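Long-range contacts in CocE/NonD family hydrolase (Staphylococcus aureus subsp. aureus COL, PDB 3III), which probably hydrolyses ester or amide bonds, as a CocE/NonD family hydrolase with an alpha/beta-hydrolase domain and a C-terminal non-catalytic beta domain: residues L90-L94 with N445-N449; M198-F204 with P242-W248; A472-H476 with V492-L496. All blocks are in the same frame, centred on the assembly; numbering follows the deposited sequence.

Contact 1. Residues L90-L94 with N445-N449; sequences LWPTL and NHIEN
Thr93 and His446 carry this contact between a loop of the alpha/beta-hydrolase domain and the C-terminal beta domain. Thr93 OG1 donates to His446 O at 2.6 Å, in the carbonyl plane and with a C=O...donor angle of 155°. The hydroxyl sits between the backbone N and the carbonyl carbon (chi1 58°), which turns it to that oxygen and leaves CG2 to pass Glu448 OE2. Leu94 lies over the imidazole. Its CD2 is 3.9 Å from the centroid of the His446 ring, almost on the ring normal, a CH-pi contact. The same methyl also covers one face of the Trp91 indole. The indole crosses Asn445 at about a right angle, and Trp91 CZ2 comes 3.7 Å from Asn445 OD1.

The imidazole is held from both nitrogens. His446 ND1 donates to Asn445 OD1 at 3.0 Å, in the ring plane and nearly straight at 168°. Water 1 lies 2.9 Å from His446 NE2 and donates to Leu94 O at 2.6 Å. Ser523 OG bonds to Trp91 NE1 and to His446 O, Asn445 ND2 donates to Thr529 O, and Lys298 NZ bridges Thr93 O and Glu448 OE2. Bound palmitic acid touches Trp91. His446 and Ile447 form a G1 beta bulge facing Asp443. The ND1 bond and the water at NE2 probably hold the rotation of the ring. At this point the domains meet through directed polar bonds as well as packing.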
loop_
_atom_site.group_PDB
_atom_site.type_symbol
_atom_site.label_atom_id
_atom_site.label_comp_id
_atom_site.label_asym_id
_atom_site.label_seq_id
_atom_site.Cartn_x
_atom_site.Cartn_y
_atom_site.Cartn_z
ATOM N N LEU A 90 -18.215 8.587 11.763
ATOM C CA LEU A 90 -18.355 8.369 10.323
ATOM C C LEU A 90 -17.418 7.318 9.762
ATOM O O LEU A 90 -17.770 6.638 8.797
ATOM C CB LEU A 90 -18.159 9.693 9.587
ATOM C CG LEU A 90 -19.233 10.774 9.888
ATOM C CD1 LEU A 90 -18.914 12.030 9.057
ATOM C CD2 LEU A 90 -20.641 10.300 9.594
ATOM N N TRP A 91 -16.239 7.168 10.364
ATOM C CA TRP A 91 -15.288 6.133 9.939
ATOM C C TRP A 91 -14.599 5.614 11.227
ATOM O O TRP A 91 -13.487 5.996 11.522
ATOM C CB TRP A 91 -14.265 6.673 8.943
ATOM C CG TRP A 91 -13.557 5.547 8.159
ATOM C CD1 TRP A 91 -13.699 4.191 8.377
ATOM C CD2 TRP A 91 -12.648 5.665 7.036
ATOM N NE1 TRP A 91 -12.940 3.489 7.475
ATOM C CE2 TRP A 91 -12.258 4.361 6.674
ATOM C CE3 TRP A 91 -12.092 6.743 6.337
ATOM C CZ2 TRP A 91 -11.406 4.104 5.602
ATOM C CZ3 TRP A 91 -11.220 6.484 5.287
ATOM C CH2 TRP A 91 -10.885 5.181 4.930
ATOM N N PRO A 92 -15.317 4.805 12.023
ATOM C CA PRO A 92 -14.904 4.456 13.383
ATOM C C PRO A 92 -13.677 3.594 13.474
ATOM O O PRO A 92 -12.967 3.633 14.496
ATOM C CB PRO A 92 -16.140 3.750 13.959
ATOM C CG PRO A 92 -16.972 3.413 12.811
ATOM C CD PRO A 92 -16.709 4.405 11.769
ATOM N N THR A 93 -13.364 2.901 12.397
ATOM C CA THR A 93 -12.282 1.917 12.375
ATOM C C THR A 93 -10.938 2.494 11.931
ATOM O O THR A 93 -9.981 1.763 11.663
ATOM C CB THR A 93 -12.668 0.818 11.418
ATOM O OG1 THR A 93 -12.908 1.382 10.112
ATOM C CG2 THR A 93 -13.933 0.034 11.917
ATOM N N LEU A 94 -10.866 3.810 11.740
ATOM C CA LEU A 94 -9.605 4.485 11.357
ATOM C C LEU A 94 -8.491 4.402 12.379
ATOM O O LEU A 94 -7.320 4.569 12.023
ATOM C CB LEU A 94 -9.826 5.961 11.015
ATOM C CG LEU A 94 -10.241 6.256 9.585
ATOM C CD1 LEU A 94 -10.527 7.762 9.493
ATOM C CD2 LEU A 94 -9.156 5.794 8.586
ATOM N N ASN A 445 -10.672 -1.706 3.510
ATOM C CA ASN A 445 -9.923 -0.527 3.875
ATOM C C ASN A 445 -10.342 -0.190 5.313
ATOM O O ASN A 445 -11.480 0.301 5.577
ATOM C CB ASN A 445 -10.241 0.599 2.825
ATOM C CG ASN A 445 -9.467 1.864 3.054
ATOM O OD1 ASN A 445 -8.762 1.966 4.072
ATOM N ND2 ASN A 445 -9.622 2.874 2.163
ATOM N N HIS A 446 -9.421 -0.439 6.256
ATOM C CA HIS A 446 -9.696 -0.325 7.708
ATOM C C HIS A 446 -10.948 -1.104 8.132
ATOM O O HIS A 446 -11.766 -0.600 8.878
ATOM C CB HIS A 446 -9.794 1.139 8.163
ATOM C CG HIS A 446 -8.483 1.857 8.089
ATOM N ND1 HIS A 446 -7.915 2.221 6.888
ATOM C CD2 HIS A 446 -7.610 2.226 9.052
ATOM C CE1 HIS A 446 -6.737 2.773 7.126
ATOM N NE2 HIS A 446 -6.527 2.792 8.433
ATOM N N ILE A 447 -11.120 -2.297 7.583
ATOM C CA ILE A 447 -12.160 -3.201 8.075
ATOM C C ILE A 447 -11.556 -4.093 9.157
ATOM O O ILE A 447 -10.355 -4.269 9.209
ATOM C CB ILE A 447 -12.837 -4.055 6.957
ATOM C CG1 ILE A 447 -11.859 -5.079 6.322
ATOM C CG2 ILE A 447 -13.469 -3.102 5.916
ATOM C CD1 ILE A 447 -12.615 -6.049 5.263
ATOM N N GLU A 448 -12.390 -4.524 10.084
ATOM C CA GLU A 448 -11.924 -5.377 11.202
ATOM C C GLU A 448 -12.398 -6.818 11.092
ATOM O O GLU A 448 -11.965 -7.666 11.890
ATOM C CB GLU A 448 -12.335 -4.766 12.537
ATOM C CG GLU A 448 -11.726 -3.355 12.695
ATOM C CD GLU A 448 -11.885 -2.737 14.054
ATOM O OE1 GLU A 448 -12.602 -3.286 14.937
ATOM O OE2 GLU A 448 -11.270 -1.647 14.255
ATOM N N ASN A 449 -13.257 -7.098 10.115
ATOM C CA ASN A 449 -13.718 -8.500 9.844
ATOM C C ASN A 449 -13.048 -9.111 8.631
ATOM O O ASN A 449 -13.661 -9.894 7.903
ATOM C CB ASN A 449 -15.256 -8.534 9.656
ATOM C CG ASN A 449 -15.723 -7.765 8.405
ATOM O OD1 ASN A 449 -15.053 -6.848 7.950
ATOM N ND2 ASN A 449 -16.835 -8.214 7.809
HETATM O O HOH W 1 -5.279 4.417 10.430
#

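Contact 2. Residues M198-F204 with P242-W248; sequences MYREVAF and PLFDDFW
Tyr199 crosses from helix 198-203 to the segment 242-248, and an aromatic cluster of Tyr199, Phe204, Phe244 and Trp248 forms round it in the alpha/beta-hydrolase domain. The helix has a wider pi-type turn at 199-203. Tyr199 CG is anti to the backbone N (chi1 -177°), which sends the ring out between Phe244 and Trp248. At the root, Tyr199 CB meets Phe244 CD1 at 3.8 Å and also lies off-centre above the pyrrole ring of Trp248. Farther out, Tyr199 CD1 comes over the indole face, 3.3 Å from Trp248 CD1. One face of the phenol receives Phe244 CB, a CH-pi contact. Next along, Tyr199 CE1 passes the Leu243 carbonyl carbon. At the tip, Tyr199 OH donates to Pro242 O at 2.7 Å, with the donor tilted 30° from the carbonyl plane.

The indole is held between Tyr199 and Phe247, which lie over opposite faces. Its far rim meets Ala203, where Ala203 CB is 3.6 Å from Trp248 CH2, and Trp248 NE1 bonds to His241 O. Tyr214 of helix 213-224 packs on Met198, Ala203 and Trp248. Water 2 joins the backbones, accepting from Tyr199 N and donating to Trp248 O. Arg200 reaches Phe244 with NH1 over the centre of the ring, a cation-pi contact, while Asp197 pairs with the same nitrogen. Arg200 CZ stands 4.2 Å from the Phe244 ring centroid, with the guanidinium plane turned 75° from the ring.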
loop_
_atom_site.group_PDB
_atom_site.type_symbol
_atom_site.label_atom_id
_atom_site.label_comp_id
_atom_site.label_asym_id
_atom_site.label_seq_id
_atom_site.Cartn_x
_atom_site.Cartn_y
_atom_site.Cartn_z
HETATM N N MSE A 198 0.074 0.867 -10.948
HETATM C CA MSE A 198 -1.348 1.145 -10.858
HETATM C C MSE A 198 -2.182 0.048 -11.464
HETATM O O MSE A 198 -3.233 -0.286 -10.910
HETATM C CB MSE A 198 -1.708 2.476 -11.537
HETATM C CG MSE A 198 -1.306 3.650 -10.747
HETATM SE SE MSE A 198 -1.849 5.359 -11.629
HETATM C CE MSE A 198 -3.847 5.151 -11.351
ATOM N N TYR A 199 -1.777 -0.476 -12.617
ATOM C CA TYR A 199 -2.571 -1.512 -13.250
ATOM C C TYR A 199 -2.787 -2.750 -12.337
ATOM O O TYR A 199 -3.853 -3.320 -12.298
ATOM C CB TYR A 199 -1.908 -1.966 -14.568
ATOM C CG TYR A 199 -2.736 -2.963 -15.248
ATOM C CD1 TYR A 199 -3.790 -2.571 -16.074
ATOM C CD2 TYR A 199 -2.522 -4.325 -15.041
ATOM C CE1 TYR A 199 -4.643 -3.559 -16.690
ATOM C CE2 TYR A 199 -3.317 -5.258 -15.630
ATOM C CZ TYR A 199 -4.376 -4.886 -16.467
ATOM O OH TYR A 199 -5.177 -5.870 -17.022
ATOM N N ARG A 200 -1.755 -3.166 -11.626
ATOM C CA ARG A 200 -1.804 -4.382 -10.849
ATOM C C ARG A 200 -2.298 -4.166 -9.466
ATOM O O ARG A 200 -2.608 -5.166 -8.785
ATOM C CB ARG A 200 -0.435 -5.064 -10.792
ATOM C CG ARG A 200 -0.079 -5.779 -12.086
ATOM C CD ARG A 200 1.320 -6.480 -11.990
ATOM N NE ARG A 200 1.620 -7.124 -13.267
ATOM C CZ ARG A 200 2.021 -6.488 -14.350
ATOM N NH1 ARG A 200 2.237 -5.185 -14.306
ATOM N NH2 ARG A 200 2.211 -7.161 -15.482
ATOM N N GLU A 201 -2.315 -2.912 -9.001
ATOM C CA GLU A 201 -2.463 -2.664 -7.564
ATOM C C GLU A 201 -3.699 -1.900 -7.159
ATOM O O GLU A 201 -4.160 -2.109 -6.049
ATOM C CB GLU A 201 -1.179 -2.106 -6.943
ATOM C CG GLU A 201 -0.051 -3.138 -7.200
ATOM C CD GLU A 201 1.370 -2.718 -6.954
ATOM O OE1 GLU A 201 1.640 -1.509 -6.756
ATOM O OE2 GLU A 201 2.250 -3.640 -7.008
ATOM N N VAL A 202 -4.261 -1.070 -8.051
ATOM C CA VAL A 202 -5.450 -0.280 -7.709
ATOM C C VAL A 202 -6.517 -0.248 -8.831
ATOM O O VAL A 202 -7.689 -0.329 -8.525
ATOM C CB VAL A 202 -5.114 1.172 -7.248
ATOM C CG1 VAL A 202 -4.515 2.035 -8.391
ATOM C CG2 VAL A 202 -6.361 1.836 -6.628
ATOM N N ALA A 203 -6.101 -0.055 -10.099
ATOM C CA ALA A 203 -7.037 0.010 -11.251
ATOM C C ALA A 203 -7.714 -1.355 -11.540
ATOM O O ALA A 203 -8.890 -1.429 -11.912
ATOM C CB ALA A 203 -6.329 0.601 -12.539
ATOM N N PHE A 204 -6.953 -2.437 -11.367
ATOM C CA PHE A 204 -7.433 -3.783 -11.588
ATOM C C PHE A 204 -6.769 -4.707 -10.600
ATOM O O PHE A 204 -5.617 -4.541 -10.222
ATOM C CB PHE A 204 -7.099 -4.319 -13.006
ATOM C CG PHE A 204 -7.537 -3.403 -14.147
ATOM C CD1 PHE A 204 -8.747 -3.626 -14.856
ATOM C CD2 PHE A 204 -6.740 -2.328 -14.509
ATOM C CE1 PHE A 204 -9.162 -2.762 -15.847
ATOM C CE2 PHE A 204 -7.132 -1.504 -15.539
ATOM C CZ PHE A 204 -8.360 -1.711 -16.188
ATOM N N PRO A 242 -7.908 -1.976 -20.729
ATOM C CA PRO A 242 -8.178 -3.162 -19.876
ATOM C C PRO A 242 -6.955 -4.102 -19.658
ATOM O O PRO A 242 -6.979 -5.009 -18.804
ATOM C CB PRO A 242 -9.297 -3.864 -20.632
ATOM C CG PRO A 242 -9.101 -3.478 -22.037
ATOM C CD PRO A 242 -8.717 -2.007 -21.967
ATOM N N LEU A 243 -5.903 -3.882 -20.420
ATOM C CA LEU A 243 -4.709 -4.712 -20.409
ATOM C C LEU A 243 -3.525 -3.829 -20.001
ATOM O O LEU A 243 -3.616 -2.593 -20.006
ATOM C CB LEU A 243 -4.469 -5.333 -21.795
ATOM C CG LEU A 243 -5.450 -6.444 -22.193
ATOM C CD1 LEU A 243 -5.431 -6.628 -23.691
ATOM C CD2 LEU A 243 -5.036 -7.715 -21.356
ATOM N N PHE A 244 -2.407 -4.465 -19.681
ATOM C CA PHE A 244 -1.190 -3.773 -19.248
ATOM C C PHE A 244 -0.483 -3.342 -20.528
ATOM O O PHE A 244 0.399 -4.008 -21.000
ATOM C CB PHE A 244 -0.319 -4.709 -18.390
ATOM C CG PHE A 244 0.925 -4.054 -17.822
ATOM C CD1 PHE A 244 0.828 -2.982 -16.960
ATOM C CD2 PHE A 244 2.198 -4.542 -18.133
ATOM C CE1 PHE A 244 1.958 -2.391 -16.428
ATOM C CE2 PHE A 244 3.348 -3.968 -17.580
ATOM C CZ PHE A 244 3.213 -2.866 -16.744
ATOM N N ASP A 245 -0.897 -2.204 -21.080
ATOM C CA ASP A 245 -0.440 -1.748 -22.398
ATOM C C ASP A 245 0.543 -0.568 -22.229
ATOM O O ASP A 245 1.032 -0.336 -21.132
ATOM C CB ASP A 245 -1.677 -1.376 -23.243
ATOM C CG ASP A 245 -2.565 -0.300 -22.587
ATOM O OD1 ASP A 245 -2.181 0.270 -21.543
ATOM O OD2 ASP A 245 -3.678 -0.024 -23.118
ATOM N N ASP A 246 0.861 0.175 -23.289
ATOM C CA ASP A 246 1.832 1.256 -23.145
ATOM C C ASP A 246 1.378 2.312 -22.125
ATOM O O ASP A 246 2.196 2.901 -21.412
ATOM C CB ASP A 246 2.062 1.980 -24.496
ATOM C CG ASP A 246 2.791 1.106 -25.518
ATOM O OD1 ASP A 246 3.288 0.025 -25.118
ATOM O OD2 ASP A 246 2.887 1.508 -26.722
ATOM N N PHE A 247 0.081 2.613 -22.113
ATOM C CA PHE A 247 -0.480 3.522 -21.097
ATOM C C PHE A 247 -0.126 3.121 -19.661
ATOM O O PHE A 247 0.457 3.931 -18.894
ATOM C CB PHE A 247 -2.007 3.628 -21.246
ATOM C CG PHE A 247 -2.626 4.515 -20.207
ATOM C CD1 PHE A 247 -2.679 5.891 -20.408
ATOM C CD2 PHE A 247 -3.090 3.988 -19.009
ATOM C CE1 PHE A 247 -3.211 6.716 -19.450
ATOM C CE2 PHE A 247 -3.617 4.807 -18.041
ATOM C CZ PHE A 247 -3.681 6.183 -18.264
ATOM N N TRP A 248 -0.474 1.897 -19.289
ATOM C CA TRP A 248 -0.237 1.426 -17.931
ATOM C C TRP A 248 1.229 1.151 -17.624
ATOM O O TRP A 248 1.619 1.268 -16.466
ATOM C CB TRP A 248 -1.076 0.184 -17.594
ATOM C CG TRP A 248 -2.557 0.480 -17.412
ATOM C CD1 TRP A 248 -3.596 -0.015 -18.156
ATOM C CD2 TRP A 248 -3.144 1.385 -16.484
ATOM N NE1 TRP A 248 -4.791 0.456 -17.665
ATOM C CE2 TRP A 248 -4.534 1.327 -16.655
ATOM C CE3 TRP A 248 -2.634 2.189 -15.457
ATOM C CZ2 TRP A 248 -5.431 2.090 -15.859
ATOM C CZ3 TRP A 248 -3.517 2.942 -14.694
ATOM C CH2 TRP A 248 -4.892 2.914 -14.931
HETATM O O HOH W 2 0.639 0.361 -14.030
#

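Contact 3. Residues A472-H476 with V492-L496; sequences AQPWH and VEIEL
Gln473 NE2 donates to Glu495 OE2 at 3.1 Å, joining the loop 472-476 to strand 490-503 in an antiparallel sheet of the C-terminal non-catalytic domain, which belongs to the galactose-binding-like group of beta folds. The two side chains lie side by side and point the same way. The amide and carboxylate planes are 33° apart, and the donor comes from above the carboxylate plane, 41° out of it. Both groups have further partners on helix 275-284. Arg276 forms a salt bridge with Glu495 OE2, and Glu280 OE2 accepts from Gln473 NE2. The carboxylate thus faces an amide donor and a guanidinium, which would probably favour its charged form.

His476 NE2 makes a weak bond to Glu493 O at 2.8 Å, bent to 123°, with the oxygen at the ring edge. His476 CG lies anti to its carbonyl carbon, beside the backbone N, and the ring edge then reaches the strand. Water 5 continues the link from the other nitrogen, 2.8 Å from His476 ND1, and donates to Glu495 OE1. Water 3 donates to Pro474 O at 2.7 Å and makes a weak bond to the same carboxylate oxygen.

Pro474 packs against the strand backbone. Pro474 CB meets Glu493 CB at 3.8 Å, while its CD passes Glu495 CA. Asn410 of strand 408-417 touches the proline and also bonds to Glu493 OE1, and Leu464 touches Pro474, His476 and Glu493. Pro474 CG is the proline atom that comes nearest the strand, 3.5 Å from Glu495 N.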
loop_
_atom_site.group_PDB
_atom_site.type_symbol
_atom_site.label_atom_id
_atom_site.label_comp_id
_atom_site.label_asym_id
_atom_site.label_seq_id
_atom_site.Cartn_x
_atom_site.Cartn_y
_atom_site.Cartn_z
ATOM N N ALA A 472 6.075 -18.973 -5.317
ATOM C CA ALA A 472 5.093 -18.399 -4.384
ATOM C C ALA A 472 4.297 -17.203 -4.914
ATOM O O ALA A 472 3.248 -16.813 -4.352
ATOM C CB ALA A 472 5.778 -18.029 -3.081
ATOM N N GLN A 473 4.839 -16.553 -5.920
ATOM C CA GLN A 473 4.244 -15.345 -6.455
ATOM C C GLN A 473 4.157 -15.413 -7.942
ATOM O O GLN A 473 5.151 -15.150 -8.638
ATOM C CB GLN A 473 5.051 -14.095 -6.064
ATOM C CG GLN A 473 4.321 -12.787 -6.439
ATOM C CD GLN A 473 5.197 -11.539 -6.312
ATOM O OE1 GLN A 473 6.334 -11.599 -5.861
ATOM N NE2 GLN A 473 4.655 -10.406 -6.715
ATOM N N PRO A 474 2.956 -15.737 -8.453
ATOM C CA PRO A 474 2.773 -15.667 -9.896
ATOM C C PRO A 474 2.779 -14.195 -10.361
ATOM O O PRO A 474 2.397 -13.303 -9.597
ATOM C CB PRO A 474 1.428 -16.366 -10.127
ATOM C CG PRO A 474 0.716 -16.296 -8.853
ATOM C CD PRO A 474 1.737 -16.159 -7.754
ATOM N N TRP A 475 3.285 -13.977 -11.559
ATOM C CA TRP A 475 3.293 -12.686 -12.209
ATOM C C TRP A 475 2.669 -12.841 -13.576
ATOM O O TRP A 475 3.176 -13.595 -14.426
ATOM C CB TRP A 475 4.713 -12.177 -12.331
ATOM C CG TRP A 475 4.838 -10.680 -12.543
ATOM C CD1 TRP A 475 4.526 -9.987 -13.651
ATOM C CD2 TRP A 475 5.395 -9.740 -11.617
ATOM N NE1 TRP A 475 4.828 -8.637 -13.492
ATOM C CE2 TRP A 475 5.337 -8.468 -12.224
ATOM C CE3 TRP A 475 5.920 -9.851 -10.318
ATOM C CZ2 TRP A 475 5.820 -7.336 -11.603
ATOM C CZ3 TRP A 475 6.373 -8.700 -9.681
ATOM C CH2 TRP A 475 6.318 -7.460 -10.338
ATOM N N HIS A 476 1.600 -12.078 -13.815
ATOM C CA HIS A 476 0.818 -12.193 -15.053
ATOM C C HIS A 476 1.223 -11.085 -15.988
ATOM O O HIS A 476 1.386 -9.967 -15.556
ATOM C CB HIS A 476 -0.652 -12.154 -14.732
ATOM C CG HIS A 476 -1.068 -13.278 -13.830
ATOM N ND1 HIS A 476 -1.246 -13.117 -12.473
ATOM C CD2 HIS A 476 -1.241 -14.598 -14.078
ATOM C CE1 HIS A 476 -1.554 -14.285 -11.926
ATOM N NE2 HIS A 476 -1.557 -15.205 -12.881
ATOM N N VAL A 492 -4.449 -22.082 -13.826
ATOM C CA VAL A 492 -4.295 -20.707 -13.379
ATOM C C VAL A 492 -3.530 -20.706 -12.086
ATOM O O VAL A 492 -3.591 -21.672 -11.306
ATOM C CB VAL A 492 -5.633 -19.979 -13.200
ATOM C CG1 VAL A 492 -6.448 -19.996 -14.578
ATOM C CG2 VAL A 492 -6.417 -20.574 -12.037
ATOM N N GLU A 493 -2.798 -19.641 -11.872
ATOM C CA GLU A 493 -2.106 -19.413 -10.600
ATOM C C GLU A 493 -2.468 -18.046 -10.114
ATOM O O GLU A 493 -2.265 -17.048 -10.830
ATOM C CB GLU A 493 -0.603 -19.512 -10.781
ATOM C CG GLU A 493 -0.214 -20.898 -11.198
ATOM C CD GLU A 493 1.255 -21.081 -11.417
ATOM O OE1 GLU A 493 2.076 -20.431 -10.750
ATOM O OE2 GLU A 493 1.592 -21.944 -12.259
ATOM N N ILE A 494 -3.059 -18.023 -8.926
ATOM C CA ILE A 494 -3.601 -16.830 -8.322
ATOM C C ILE A 494 -2.648 -16.315 -7.264
ATOM O O ILE A 494 -2.247 -17.067 -6.338
ATOM C CB ILE A 494 -4.977 -17.086 -7.716
ATOM C CG1 ILE A 494 -5.934 -17.598 -8.803
ATOM C CG2 ILE A 494 -5.595 -15.809 -7.129
ATOM C CD1 ILE A 494 -7.374 -17.905 -8.263
ATOM N N GLU A 495 -2.267 -15.046 -7.419
ATOM C CA GLU A 495 -1.402 -14.317 -6.423
ATOM C C GLU A 495 -2.184 -13.957 -5.127
ATOM O O GLU A 495 -2.927 -12.980 -5.094
ATOM C CB GLU A 495 -0.832 -13.035 -7.085
ATOM C CG GLU A 495 0.118 -12.175 -6.222
ATOM C CD GLU A 495 0.553 -10.895 -6.933
ATOM O OE1 GLU A 495 -0.070 -10.531 -7.944
ATOM O OE2 GLU A 495 1.562 -10.258 -6.518
ATOM N N LEU A 496 -2.015 -14.753 -4.091
ATOM C CA LEU A 496 -2.401 -14.304 -2.736
ATOM C C LEU A 496 -1.333 -13.280 -2.266
ATOM O O LEU A 496 -0.154 -13.541 -2.328
ATOM C CB LEU A 496 -2.561 -15.468 -1.739
ATOM C CG LEU A 496 -3.727 -16.421 -1.896
ATOM C CD1 LEU A 496 -5.041 -15.688 -1.960
ATOM C CD2 LEU A 496 -3.500 -17.299 -3.116
HETATM O O HOH W 3 1.945 -10.642 -9.678
HETATM O O HOH W 4 -1.907 -18.198 -14.296
HETATM O O HOH W 5 -1.599 -11.549 -10.236
#

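In the fold
Contact 1 joins the two domains within itself. Contact 2 stays within the alpha/beta-hydrolase part and contact 3 within the C-terminal beta domain. Contacts 2 and 3 touch, since Arg200 NH2 lies 2.9 Å from His476 O in a probable hydrogen bond, and this is a second place where the two parts meet. Their centres are 16 Å apart, against about 27 and 28 Å from contact 1. Contact 3 is buried, whereas contacts 1 and 2 are partly buried. Contact 2 is mostly aromatic, contact 3 mostly polar and watered, and contact 1 mixes the two. Arg276 ties the neighbourhoods of contacts 2 and 3 together, pairing with Glu201 and with Glu495.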